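Local coordinates for periplasmic solute binding protein (Candidatus liberibacter, PDB 4CL2), which binds manganese and zinc as a periplasmic solute-binding protein, and probably delivers such metal ions to a membrane transporter, at residues I218-T223 against A238-V243; S186-P191 against P200-H205; N113-I118 against K146-I151; E164-V169 against F182-L187. One frame throughout, in Å; residues are numbered along the deposited sequence. Where two conformers were deposited one is given.

Contact 1: residues I218-T223 against A238-V243; sequences IFSEST and ASYGGV
Y240 and S220 meet through their hydroxyls, with OH of Y240 2.6 Å from OG of S220; either could donate. OG sits at the edge of the Y240 ring, in its plane. CG of Y240 is anti to the backbone N (chi1 173°), and the ring lies alongside strand 218-221. The backbone N of G242 lies over the centre of this ring. The F219 ring, on the other face of the pair, has G242 O at its edge, and its CE1 comes obliquely to within 3.4 Å of G241 O. CG1 of V243 packs on S222, 3.6 Å from its backbone N.
Parallel strands 217-221 and 239-244 belong to a beta-alpha-beta unit with helix 227-236. G241 N reaches I218 O at 2.8 Å in a nearly straight bond (176°). S220 N bonds to G242 O at 3.0 Å. I218 pairs with Y240 and S220 with V243, so the second strand holds an extra residue, consistent with a beta bulge.
CB of E221 points away from the partner strand. Its carboxylate bonds to N224 and the backbone N of S171 and E172. E172 is a manganese ligand, so E221 probably helps position it from the second shell.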
loop_
_atom_site.group_PDB
_atom_site.type_symbol
_atom_site.label_atom_id
_atom_site.label_comp_id
_atom_site.label_asym_id
_atom_site.label_seq_id
_atom_site.Cartn_x
_atom_site.Cartn_y
_atom_site.Cartn_z
ATOM N N ILE A 218 2.241 -19.622 1.936
ATOM C CA ILE A 218 2.304 -18.610 0.875
ATOM C C ILE A 218 0.930 -18.014 0.604
ATOM O O ILE A 218 -0.027 -18.766 0.496
ATOM C CB ILE A 218 2.936 -19.191 -0.457
ATOM C CG1 ILE A 218 2.960 -18.120 -1.577
ATOM C CG2 ILE A 218 2.253 -20.480 -0.848
ATOM C CD1 ILE A 218 3.814 -18.539 -2.789
ATOM N N PHE A 219 0.848 -16.698 0.489
ATOM C CA PHE A 219 -0.415 -15.968 0.274
ATOM C C PHE A 219 -0.571 -15.524 -1.166
ATOM O O PHE A 219 0.418 -15.468 -1.958
ATOM C CB PHE A 219 -0.447 -14.718 1.116
ATOM C CG PHE A 219 -0.351 -14.975 2.603
ATOM C CD1 PHE A 219 -1.499 -15.286 3.328
ATOM C CD2 PHE A 219 0.866 -14.954 3.252
ATOM C CE1 PHE A 219 -1.430 -15.535 4.694
ATOM C CE2 PHE A 219 0.943 -15.172 4.623
ATOM C CZ PHE A 219 -0.203 -15.472 5.331
ATOM N N SER A 220 -1.802 -15.267 -1.542
ATOM C CA SER A 220 -2.096 -14.399 -2.693
ATOM C C SER A 220 -2.816 -13.176 -2.298
ATOM O O SER A 220 -3.025 -12.934 -1.108
ATOM C CB SER A 220 -2.826 -15.185 -3.807
ATOM O OG SER A 220 -4.149 -15.570 -3.372
ATOM N N GLU A 221 -3.154 -12.319 -3.261
ATOM C CA GLU A 221 -3.688 -11.042 -2.975
ATOM C C GLU A 221 -4.996 -10.736 -3.731
ATOM O O GLU A 221 -5.339 -11.398 -4.678
ATOM C CB GLU A 221 -2.628 -9.947 -3.161
ATOM C CG GLU A 221 -1.349 -10.226 -2.336
ATOM C CD GLU A 221 -0.285 -11.074 -3.049
ATOM O OE1 GLU A 221 0.084 -10.745 -4.118
ATOM O OE2 GLU A 221 0.190 -12.058 -2.505
ATOM N N SER A 222 -5.699 -9.711 -3.274
ATOM C CA SER A 222 -7.129 -9.565 -3.658
ATOM C C SER A 222 -7.290 -9.139 -5.120
ATOM O O SER A 222 -8.345 -9.379 -5.719
ATOM C CB SER A 222 -7.845 -8.553 -2.775
ATOM O OG SER A 222 -7.307 -7.213 -2.917
ATOM N N THR A 223 -6.230 -8.633 -5.722
ATOM C CA THR A 223 -6.297 -8.279 -7.159
ATOM C C THR A 223 -5.549 -9.194 -8.086
ATOM O O THR A 223 -5.404 -8.859 -9.251
ATOM C CB THR A 223 -5.869 -6.841 -7.382
ATOM O OG1 THR A 223 -4.465 -6.656 -7.125
ATOM C CG2 THR A 223 -6.650 -5.945 -6.444
ATOM N N ALA A 238 4.187 -26.787 1.297
ATOM C CA ALA A 238 3.684 -25.695 2.115
ATOM C C ALA A 238 2.139 -25.625 2.009
ATOM O O ALA A 238 1.511 -26.432 1.354
ATOM C CB ALA A 238 4.299 -24.402 1.670
ATOM N N SER A 239 1.563 -24.641 2.707
ATOM C CA SER A 239 0.107 -24.438 2.691
ATOM C C SER A 239 -0.191 -23.107 2.046
ATOM O O SER A 239 0.550 -22.177 2.203
ATOM C CB SER A 239 -0.414 -24.378 4.156
ATOM O OG SER A 239 -0.227 -25.656 4.768
ATOM N N TYR A 240 -1.298 -23.032 1.343
ATOM C CA TYR A 240 -1.779 -21.778 0.863
ATOM C C TYR A 240 -2.436 -21.018 2.027
ATOM O O TYR A 240 -3.302 -21.595 2.688
ATOM C CB TYR A 240 -2.813 -22.027 -0.212
ATOM C CG TYR A 240 -3.516 -20.797 -0.698
ATOM C CD1 TYR A 240 -2.818 -19.722 -1.275
ATOM C CD2 TYR A 240 -4.920 -20.669 -0.609
ATOM C CE1 TYR A 240 -3.454 -18.572 -1.687
ATOM C CE2 TYR A 240 -5.564 -19.511 -1.041
ATOM C CZ TYR A 240 -4.847 -18.475 -1.593
ATOM O OH TYR A 240 -5.453 -17.318 -2.014
ATOM N N GLY A 241 -1.956 -19.809 2.251
ATOM C CA GLY A 241 -2.328 -18.959 3.409
ATOM C C GLY A 241 -3.596 -18.150 3.172
ATOM O O GLY A 241 -4.143 -17.559 4.114
ATOM N N GLY A 242 -4.074 -18.100 1.959
ATOM C CA GLY A 242 -5.275 -17.323 1.578
ATOM C C GLY A 242 -4.957 -15.951 1.001
ATOM O O GLY A 242 -3.806 -15.690 0.617
ATOM N N VAL A 243 -5.953 -15.064 0.976
ATOM C CA VAL A 243 -5.932 -13.784 0.303
ATOM C C VAL A 243 -5.686 -12.605 1.202
ATOM O O VAL A 243 -6.404 -12.399 2.180
ATOM C CB VAL A 243 -7.264 -13.531 -0.439
ATOM C CG1 VAL A 243 -7.225 -12.207 -1.158
ATOM C CG2 VAL A 243 -7.592 -14.637 -1.419
#

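Contact 2: residues S186-P191 against P200-H205; sequences SLYLWP and PSMMRH
L187 starts the contact by setting CD2 4.0 Å from CD2 of H205, the two side chains crossing at about a right angle. The next residue, Y188, is joined to the helix by a water. This water donates to Y188 O at 2.7 Å and to M202 O at 2.9 Å. It also lies at the edge of the H205 ring, in its plane. The methyl of M202 meets the Y188 ring obliquely, CE1 of Y188 3.7 Å from CE of M202.
The chain turns a corner at L189. Here M202 bends round the carbonyl: its CB is 3.3 Å from L189 O, and chi3 of 60° brings CE to 3.5 Å from the same oxygen. CD1 of L189 faces CE of M203 more loosely. At W190 the methyl of M202 packs on CA. The indole itself turns to N193 and to the metal ligand E172. P191 closes the walk, its CD 3.8 Å from SD of M202.
Helix 200-212 thus starts against the end of strand 185-188 and the loop after it. No direct hydrogen bond joins the two segments. Cohesion rests mainly on M202, packed among Y188, L189, W190 and P191, with one bridging water.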
loop_
_atom_site.group_PDB
_atom_site.type_symbol
_atom_site.label_atom_id
_atom_site.label_comp_id
_atom_site.label_asym_id
_atom_site.label_seq_id
_atom_site.Cartn_x
_atom_site.Cartn_y
_atom_site.Cartn_z
ATOM N N SER A 186 11.435 -11.646 2.999
ATOM C CA SER A 186 10.239 -11.731 2.070
ATOM C C SER A 186 10.728 -12.625 0.881
ATOM O O SER A 186 11.956 -12.728 0.522
ATOM C CB SER A 186 9.561 -10.336 1.594
ATOM O OG SER A 186 8.032 -10.219 1.572
ATOM N N LEU A 187 9.774 -13.340 0.343
ATOM C CA LEU A 187 9.927 -14.138 -0.869
ATOM C C LEU A 187 8.634 -13.928 -1.617
ATOM O O LEU A 187 7.593 -13.733 -0.992
ATOM C CB LEU A 187 10.054 -15.611 -0.571
ATOM C CG LEU A 187 11.382 -16.340 -0.478
ATOM C CD1 LEU A 187 11.026 -17.821 -0.310
ATOM C CD2 LEU A 187 12.213 -16.136 -1.741
ATOM N N TYR A 188 8.721 -13.893 -2.945
ATOM C CA TYR A 188 7.539 -13.637 -3.753
ATOM C C TYR A 188 7.752 -14.164 -5.149
ATOM O O TYR A 188 8.877 -14.527 -5.532
ATOM C CB TYR A 188 7.099 -12.174 -3.749
ATOM C CG TYR A 188 8.206 -11.205 -4.019
ATOM C CD1 TYR A 188 8.598 -10.920 -5.316
ATOM C CD2 TYR A 188 8.922 -10.624 -2.958
ATOM C CE1 TYR A 188 9.647 -10.026 -5.561
ATOM C CE2 TYR A 188 9.975 -9.757 -3.198
ATOM C CZ TYR A 188 10.299 -9.431 -4.466
ATOM O OH TYR A 188 11.348 -8.557 -4.651
ATOM N N LEU A 189 6.662 -14.189 -5.919
ATOM C CA LEU A 189 6.671 -14.791 -7.278
ATOM C C LEU A 189 6.884 -13.762 -8.424
ATOM O O LEU A 189 7.415 -14.127 -9.485
ATOM C CB LEU A 189 5.357 -15.570 -7.479
ATOM C CG LEU A 189 4.993 -16.560 -6.386
ATOM C CD1 LEU A 189 3.736 -17.375 -6.742
ATOM C CD2 LEU A 189 6.122 -17.520 -6.142
ATOM N N TRP A 190 6.449 -12.530 -8.216
ATOM C CA TRP A 190 6.693 -11.394 -9.132
ATOM C C TRP A 190 6.675 -10.105 -8.361
ATOM O O TRP A 190 5.913 -9.930 -7.429
ATOM C CB TRP A 190 5.694 -11.415 -10.341
ATOM C CG TRP A 190 4.229 -11.427 -9.903
ATOM C CD1 TRP A 190 3.505 -10.362 -9.511
ATOM C CD2 TRP A 190 3.372 -12.574 -9.729
ATOM N NE1 TRP A 190 2.227 -10.764 -9.172
ATOM C CE2 TRP A 190 2.129 -12.108 -9.281
ATOM C CE3 TRP A 190 3.533 -13.917 -9.923
ATOM C CZ2 TRP A 190 1.071 -12.964 -9.005
ATOM C CZ3 TRP A 190 2.448 -14.778 -9.692
ATOM C CH2 TRP A 190 1.233 -14.276 -9.247
ATOM N N PRO A 191 7.511 -9.113 -8.744
ATOM C CA PRO A 191 7.634 -7.861 -7.930
ATOM C C PRO A 191 6.361 -6.990 -7.881
ATOM O O PRO A 191 5.941 -6.506 -6.811
ATOM C CB PRO A 191 8.751 -7.073 -8.677
ATOM C CG PRO A 191 9.429 -8.077 -9.548
ATOM C CD PRO A 191 8.455 -9.158 -9.889
ATOM N N PRO A 200 9.034 -17.304 -14.927
ATOM C CA PRO A 200 9.245 -18.676 -14.461
ATOM C C PRO A 200 10.438 -18.840 -13.515
ATOM O O PRO A 200 10.381 -19.653 -12.589
ATOM C CB PRO A 200 9.504 -19.459 -15.744
ATOM C CG PRO A 200 9.147 -18.562 -16.859
ATOM C CD PRO A 200 8.944 -17.182 -16.386
ATOM N N SER A 201 11.522 -18.090 -13.741
ATOM C CA SER A 201 12.717 -18.214 -12.864
ATOM C C SER A 201 12.401 -17.730 -11.445
ATOM O O SER A 201 12.875 -18.304 -10.445
ATOM C CB SER A 201 13.927 -17.455 -13.444
ATOM O OG SER A 201 13.617 -16.084 -13.617
ATOM N N MET A 202 11.570 -16.714 -11.324
ATOM C CA MET A 202 11.235 -16.253 -9.968
ATOM C C MET A 202 10.381 -17.273 -9.209
ATOM O O MET A 202 10.557 -17.501 -8.009
ATOM C CB MET A 202 10.528 -14.939 -10.020
ATOM C CG MET A 202 11.452 -13.803 -10.412
ATOM S SD MET A 202 10.580 -12.254 -10.171
ATOM C CE MET A 202 10.237 -12.361 -8.411
ATOM N N MET A 203 9.500 -17.958 -9.937
ATOM C CA MET A 203 8.769 -19.080 -9.315
ATOM C C MET A 203 9.690 -20.189 -8.875
ATOM O O MET A 203 9.615 -20.645 -7.717
ATOM C CB MET A 203 7.678 -19.609 -10.249
ATOM C CG MET A 203 6.774 -20.660 -9.618
ATOM S SD MET A 203 5.404 -21.032 -10.772
ATOM C CE MET A 203 4.200 -19.786 -10.442
ATOM N N ARG A 204 10.572 -20.635 -9.775
ATOM C CA ARG A 204 11.532 -21.683 -9.410
ATOM C C ARG A 204 12.340 -21.313 -8.129
ATOM O O ARG A 204 12.564 -22.128 -7.232
ATOM C CB ARG A 204 12.471 -21.983 -10.582
ATOM C CG ARG A 204 11.761 -22.503 -11.854
ATOM C CD ARG A 204 12.723 -23.121 -12.861
ATOM N NE ARG A 204 13.766 -22.194 -13.341
ATOM C CZ ARG A 204 13.676 -21.399 -14.410
ATOM N NH1 ARG A 204 12.610 -21.403 -15.193
ATOM N NH2 ARG A 204 14.687 -20.598 -14.709
ATOM N N HIS A 205 12.776 -20.073 -8.065
ATOM C CA HIS A 205 13.538 -19.585 -6.892
ATOM C C HIS A 205 12.746 -19.648 -5.599
ATOM O O HIS A 205 13.244 -20.115 -4.556
ATOM C CB HIS A 205 14.015 -18.165 -7.160
ATOM C CG HIS A 205 14.724 -17.535 -5.999
ATOM N ND1 HIS A 205 16.015 -17.870 -5.647
ATOM C CD2 HIS A 205 14.350 -16.545 -5.145
ATOM C CE1 HIS A 205 16.387 -17.154 -4.597
ATOM N NE2 HIS A 205 15.393 -16.353 -4.266
HETATM O O HOH W 1 11.331 -15.731 -5.799
#

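Contact 3: residues N113-I118 against K146-I151; sequences NAMIYI and KIRNSI. With SO4 (sulfate ion), chain E.
The guanidinium of R148 is approached obliquely by the thioether of M115, with SD 3.9 Å from NH2. The two side chains cross at about a right angle. The Y117 ring takes no part across the contact. It has N113 O of its own helix at its edge, in its plane, and its OH bonds to N60.
The motif is an antiparallel helix pair, made by helices 111-128 and 133-158, which follow each other in the chain. The axes of the two segments approach to 10.9 Å, with N-to-C directions 166° apart. Helix 133-158 is probably the long backbone helix that links the two lobes in this family of metal-binding proteins.
I147 is the apolar centre. Its CG2 is anti to the backbone N and meets two partners: CE of M115 at 4.0 Å and CB of A114 at 4.2 Å. Its other branch, CG1, faces CD1 of I118 at 4.4 Å. M115 is bent at chi2 (-65°), which places SD. Its methyl CE also touches CB of R148 at 4.0 Å. M115 therefore lies across both I147 and R148. No hydrogen bond joins the segments. The charge of R148 is met within its own helix, where NH1 forms a salt bridge with E145.
Helix 259-274 covers the pair further, with Y259 on A114 and L260 on I147. A sulfate, probably from the crystallisation liquor, is held by R264 of that helix and by S150, whose OG donates to O2 of the sulfate at a short 2.5 Å.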
loop_
_atom_site.group_PDB
_atom_site.type_symbol
_atom_site.label_atom_id
_atom_site.label_comp_id
_atom_site.label_asym_id
_atom_site.label_seq_id
_atom_site.Cartn_x
_atom_site.Cartn_y
_atom_site.Cartn_z
ATOM N N ASN A 113 5.874 3.409 7.972
ATOM C CA ASN A 113 5.562 4.213 6.818
ATOM C C ASN A 113 4.195 4.847 6.823
ATOM O O ASN A 113 4.003 5.911 6.277
ATOM C CB ASN A 113 5.793 3.419 5.531
ATOM C CG ASN A 113 7.255 3.006 5.338
ATOM O OD1 ASN A 113 8.173 3.531 5.968
ATOM N ND2 ASN A 113 7.498 2.073 4.413
ATOM N N ALA A 114 3.207 4.198 7.419
ATOM C CA ALA A 114 1.896 4.812 7.570
ATOM C C ALA A 114 2.079 6.175 8.191
ATOM O O ALA A 114 1.446 7.142 7.778
ATOM C CB ALA A 114 1.011 3.916 8.464
ATOM N N MET A 115 2.926 6.263 9.239
ATOM C CA MET A 115 3.157 7.560 9.920
ATOM C C MET A 115 3.783 8.614 8.994
ATOM O O MET A 115 3.471 9.802 9.076
ATOM C CB MET A 115 4.002 7.431 11.144
ATOM C CG MET A 115 3.639 6.301 12.059
ATOM S SD MET A 115 1.957 6.668 12.715
ATOM C CE MET A 115 1.386 5.076 13.314
ATOM N N ILE A 116 4.639 8.173 8.078
ATOM C CA ILE A 116 5.278 9.066 7.085
ATOM C C ILE A 116 4.272 9.530 6.013
ATOM O O ILE A 116 4.266 10.732 5.677
ATOM C CB ILE A 116 6.497 8.364 6.441
ATOM C CG1 ILE A 116 7.517 8.138 7.541
ATOM C CG2 ILE A 116 7.022 9.220 5.295
ATOM C CD1 ILE A 116 8.680 7.267 7.096
ATOM N N TYR A 117 3.439 8.637 5.506
ATOM C CA TYR A 117 2.327 9.005 4.601
ATOM C C TYR A 117 1.477 10.100 5.257
ATOM O O TYR A 117 1.196 11.150 4.660
ATOM C CB TYR A 117 1.423 7.832 4.234
ATOM C CG TYR A 117 1.918 6.930 3.110
ATOM C CD1 TYR A 117 3.033 6.114 3.247
ATOM C CD2 TYR A 117 1.251 6.884 1.882
ATOM C CE1 TYR A 117 3.463 5.255 2.225
ATOM C CE2 TYR A 117 1.698 6.052 0.872
ATOM C CZ TYR A 117 2.785 5.263 1.003
ATOM O OH TYR A 117 3.244 4.409 0.006
ATOM N N ILE A 118 1.106 9.863 6.481
ATOM C CA ILE A 118 0.230 10.819 7.216
ATOM C C ILE A 118 0.922 12.163 7.352
ATOM O O ILE A 118 0.300 13.200 7.096
ATOM C CB ILE A 118 -0.157 10.210 8.581
ATOM C CG1 ILE A 118 -1.119 9.031 8.356
ATOM C CG2 ILE A 118 -0.778 11.276 9.489
ATOM C CD1 ILE A 118 -1.266 8.140 9.559
ATOM N N LYS A 146 -4.712 6.308 16.091
ATOM C CA LYS A 146 -5.658 5.239 15.788
ATOM C C LYS A 146 -4.997 4.059 15.053
ATOM O O LYS A 146 -5.259 2.914 15.375
ATOM C CB LYS A 146 -6.798 5.821 14.941
ATOM C CG LYS A 146 -7.994 4.916 14.806
ATOM C CD LYS A 146 -9.118 5.617 14.027
ATOM C CE LYS A 146 -10.394 4.767 13.981
ATOM N NZ LYS A 146 -11.382 5.598 13.225
ATOM N N ILE A 147 -4.085 4.354 14.114
ATOM C CA ILE A 147 -3.383 3.349 13.370
ATOM C C ILE A 147 -2.466 2.579 14.312
ATOM O O ILE A 147 -2.432 1.368 14.334
ATOM C CB ILE A 147 -2.524 3.975 12.189
ATOM C CG1 ILE A 147 -3.401 4.570 11.082
ATOM C CG2 ILE A 147 -1.550 2.883 11.603
ATOM C CD1 ILE A 147 -3.982 3.583 10.161
ATOM N N ARG A 148 -1.693 3.312 15.117
ATOM C CA ARG A 148 -0.814 2.668 16.087
ATOM C C ARG A 148 -1.576 1.745 17.026
ATOM O O ARG A 148 -1.168 0.596 17.280
ATOM C CB ARG A 148 0.044 3.678 16.860
ATOM C CG ARG A 148 1.082 3.010 17.779
ATOM C CD ARG A 148 1.877 4.052 18.559
ATOM N NE ARG A 148 2.620 4.830 17.605
ATOM C CZ ARG A 148 2.513 6.145 17.437
ATOM N NH1 ARG A 148 1.704 6.860 18.180
ATOM N NH2 ARG A 148 3.199 6.718 16.446
ATOM N N ASN A 149 -2.682 2.221 17.532
ATOM C CA ASN A 149 -3.468 1.464 18.490
ATOM C C ASN A 149 -4.000 0.186 17.913
ATOM O O ASN A 149 -4.055 -0.838 18.606
ATOM C CB ASN A 149 -4.584 2.329 19.051
ATOM C CG ASN A 149 -4.071 3.366 20.005
ATOM O OD1 ASN A 149 -2.998 3.202 20.580
ATOM N ND2 ASN A 149 -4.857 4.437 20.221
ATOM N N SER A 150 -4.370 0.187 16.652
ATOM C CA SER A 150 -4.845 -1.039 16.004
ATOM C C SER A 150 -3.788 -1.997 15.556
ATOM O O SER A 150 -4.021 -3.217 15.560
ATOM C CB SER A 150 -5.708 -0.796 14.742
ATOM O OG SER A 150 -6.971 -0.283 15.117
ATOM N N ILE A 151 -2.677 -1.443 15.081
ATOM C CA ILE A 151 -1.696 -2.207 14.364
ATOM C C ILE A 151 -0.561 -2.646 15.281
ATOM O O ILE A 151 -0.047 -3.791 15.184
ATOM C CB ILE A 151 -1.165 -1.436 13.122
ATOM C CG1 ILE A 151 -2.295 -1.098 12.173
ATOM C CG2 ILE A 151 -0.053 -2.210 12.432
ATOM C CD1 ILE A 151 -3.198 -2.285 11.834
HETATM S S SO4 E . -8.881 -2.562 17.106
HETATM O O1 SO4 E . -8.250 -3.857 17.374
HETATM O O2 SO4 E . -8.555 -2.183 15.729
HETATM O O3 SO4 E . -8.336 -1.581 18.072
HETATM O O4 SO4 E . -10.333 -2.601 17.272
#

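Contact 4: residues E164-V169 against F182-L187; sequences EKRWFV and FGFKSL
F168 and F184 form the apolar centre as an offset stack. Their centroids are 4.4 Å apart and the planes 12° from parallel. CB of R166 covers the opposite face of the F184 ring, 3.9 Å from its centroid, sandwiching that ring. The motif is a parallel beta-alpha-beta unit (strand 167-170, helix 176-182, strand 185-188), with L274 of helix 259-274 packed on both phenylalanines.
W167, V169, K185 and L187 line the other face of the sheet. CB of K185 lies over the six-membered ring of W167, 3.7 Å from its centroid. K185 is bent at chi3 (-87°), which places CE. Its NZ makes an off-centre cation-pi contact, 4.0 Å from the centroid of the five-membered ring. V169 and L187 lie side by side, CG2 of V169 3.9 Å from CB of L187.
Between these faces K185 N donates to R166 O, F168 N to K185 O at 2.8 Å, and L187 N to F168 O.
At the polar edge R166 turns its guanidinium to G183, just past the helix, and makes a salt bridge with E159. NH2 of R166 donates to G183 O at 3.0 Å. That oxygen lies in the guanidinium plane, while NH2 stands above the carbonyl plane.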
loop_
_atom_site.group_PDB
_atom_site.type_symbol
_atom_site.label_atom_id
_atom_site.label_comp_id
_atom_site.label_asym_id
_atom_site.label_seq_id
_atom_site.Cartn_x
_atom_site.Cartn_y
_atom_site.Cartn_z
ATOM N N GLU A 164 13.455 -18.839 12.619
ATOM C CA GLU A 164 13.409 -19.702 11.461
ATOM C C GLU A 164 12.120 -19.500 10.673
ATOM O O GLU A 164 12.022 -19.913 9.521
ATOM C CB GLU A 164 13.496 -21.190 11.905
ATOM C CG GLU A 164 14.621 -21.519 12.887
ATOM C CD GLU A 164 15.997 -21.096 12.379
ATOM O OE1 GLU A 164 16.501 -21.744 11.429
ATOM O OE2 GLU A 164 16.576 -20.124 12.930
ATOM N N LYS A 165 11.113 -18.898 11.305
ATOM C CA LYS A 165 9.794 -18.809 10.702
ATOM C C LYS A 165 9.499 -17.382 10.279
ATOM O O LYS A 165 8.343 -17.059 9.934
ATOM C CB LYS A 165 8.719 -19.343 11.662
ATOM C CG LYS A 165 8.698 -20.859 11.791
ATOM C CD LYS A 165 7.845 -21.317 12.967
ATOM C CE LYS A 165 8.000 -22.803 13.240
ATOM N NZ LYS A 165 7.449 -23.180 14.570
ATOM N N ARG A 166 10.532 -16.521 10.283
ATOM C CA ARG A 166 10.341 -15.116 9.968
ATOM C C ARG A 166 10.430 -14.799 8.440
ATOM O O ARG A 166 11.344 -14.152 7.938
ATOM C CB ARG A 166 11.277 -14.249 10.772
ATOM C CG ARG A 166 10.966 -14.362 12.290
ATOM C CD ARG A 166 12.077 -13.806 13.188
ATOM N NE ARG A 166 12.025 -12.393 13.103
ATOM C CZ ARG A 166 11.348 -11.541 13.906
ATOM N NH1 ARG A 166 10.694 -11.881 14.990
ATOM N NH2 ARG A 166 11.390 -10.309 13.555
ATOM N N TRP A 167 9.436 -15.281 7.751
ATOM C CA TRP A 167 9.321 -15.166 6.287
ATOM C C TRP A 167 7.942 -14.699 5.965
ATOM O O TRP A 167 6.955 -15.258 6.494
ATOM C CB TRP A 167 9.490 -16.512 5.637
ATOM C CG TRP A 167 10.863 -17.015 5.693
ATOM C CD1 TRP A 167 11.390 -17.854 6.611
ATOM C CD2 TRP A 167 11.897 -16.716 4.775
ATOM N NE1 TRP A 167 12.690 -18.072 6.343
ATOM C CE2 TRP A 167 13.036 -17.377 5.217
ATOM C CE3 TRP A 167 11.969 -15.941 3.628
ATOM C CZ2 TRP A 167 14.242 -17.315 4.537
ATOM C CZ3 TRP A 167 13.171 -15.879 2.949
ATOM C CH2 TRP A 167 14.283 -16.546 3.409
ATOM N N PHE A 168 7.847 -13.714 5.082
ATOM C CA PHE A 168 6.552 -13.249 4.531
ATOM C C PHE A 168 6.630 -13.683 3.056
ATOM O O PHE A 168 7.475 -13.147 2.332
ATOM C CB PHE A 168 6.367 -11.759 4.560
ATOM C CG PHE A 168 6.145 -11.181 5.917
ATOM C CD1 PHE A 168 5.622 -11.942 6.961
ATOM C CD2 PHE A 168 6.468 -9.852 6.145
ATOM C CE1 PHE A 168 5.439 -11.337 8.201
ATOM C CE2 PHE A 168 6.274 -9.274 7.388
ATOM C CZ PHE A 168 5.758 -10.031 8.404
ATOM N N VAL A 169 5.818 -14.652 2.663
ATOM C CA VAL A 169 5.840 -15.208 1.266
ATOM C C VAL A 169 4.502 -14.982 0.548
ATOM O O VAL A 169 3.460 -15.377 1.009
ATOM C CB VAL A 169 6.171 -16.698 1.253
ATOM C CG1 VAL A 169 6.288 -17.256 -0.181
ATOM C CG2 VAL A 169 7.476 -16.921 2.013
ATOM N N PHE A 182 9.365 -4.857 10.204
ATOM C CA PHE A 182 9.172 -5.787 11.308
ATOM C C PHE A 182 10.360 -6.710 11.506
ATOM O O PHE A 182 10.372 -7.497 12.483
ATOM C CB PHE A 182 7.878 -6.617 11.186
ATOM C CG PHE A 182 6.613 -5.839 11.299
ATOM C CD1 PHE A 182 6.605 -4.460 11.592
ATOM C CD2 PHE A 182 5.391 -6.486 11.222
ATOM C CE1 PHE A 182 5.430 -3.752 11.701
ATOM C CE2 PHE A 182 4.217 -5.783 11.359
ATOM C CZ PHE A 182 4.238 -4.441 11.605
ATOM N N GLY A 183 11.333 -6.721 10.561
ATOM C CA GLY A 183 12.466 -7.605 10.646
ATOM C C GLY A 183 12.226 -9.040 10.200
ATOM O O GLY A 183 12.635 -9.985 10.854
ATOM N N PHE A 184 11.548 -9.190 9.071
ATOM C CA PHE A 184 11.261 -10.494 8.456
ATOM C C PHE A 184 11.953 -10.532 7.100
ATOM O O PHE A 184 12.276 -9.496 6.488
ATOM C CB PHE A 184 9.737 -10.697 8.267
ATOM C CG PHE A 184 9.045 -11.176 9.486
ATOM C CD1 PHE A 184 9.064 -10.368 10.639
ATOM C CD2 PHE A 184 8.331 -12.356 9.519
ATOM C CE1 PHE A 184 8.449 -10.767 11.808
ATOM C CE2 PHE A 184 7.736 -12.772 10.701
ATOM C CZ PHE A 184 7.789 -11.987 11.835
ATOM N N LYS A 185 12.145 -11.728 6.594
ATOM C CA LYS A 185 12.588 -11.883 5.186
ATOM C C LYS A 185 11.377 -12.061 4.270
ATOM O O LYS A 185 10.354 -12.492 4.758
ATOM C CB LYS A 185 13.470 -13.119 5.101
ATOM C CG LYS A 185 14.782 -12.976 5.882
ATOM C CD LYS A 185 15.119 -14.285 6.612
ATOM C CE LYS A 185 14.459 -14.370 7.997
ATOM N NZ LYS A 185 14.331 -15.783 8.455
ATOM N N SER A 186 11.435 -11.646 2.999
ATOM C CA SER A 186 10.239 -11.731 2.070
ATOM C C SER A 186 10.728 -12.625 0.881
ATOM O O SER A 186 11.956 -12.728 0.522
ATOM C CB SER A 186 9.561 -10.336 1.594
ATOM O OG SER A 186 8.032 -10.219 1.572
ATOM N N LEU A 187 9.774 -13.340 0.343
ATOM C CA LEU A 187 9.927 -14.138 -0.869
ATOM C C LEU A 187 8.634 -13.928 -1.617
ATOM O O LEU A 187 7.593 -13.733 -0.992
ATOM C CB LEU A 187 10.054 -15.611 -0.571
ATOM C CG LEU A 187 11.382 -16.340 -0.478
ATOM C CD1 LEU A 187 11.026 -17.821 -0.310
ATOM C CD2 LEU A 187 12.213 -16.136 -1.741
#

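Contacts 1, 2 and 4 lie together in the C-terminal lobe. Contact 3 lies apart and on the opposite side of the chain's centre from contact 2. Contacts 1 and 4 are both parallel strand pairs and adjoin: F219 N is 3.0 Å from V169 O, a probable hydrogen bond. Contact 2 shares strand 185-188 with contact 4 and packs L189 against I218 of contact 1. Contact 3 is a buried, mainly apolar helix pair away from the metal site. The others are partly buried. Contacts 1 and 4 are both held by backbone bonds; contact 4 adds aromatic and cation-pi contacts. Contact 2 relies on methionine packing and a water. Contacts 1 and 2 come nearest the manganese.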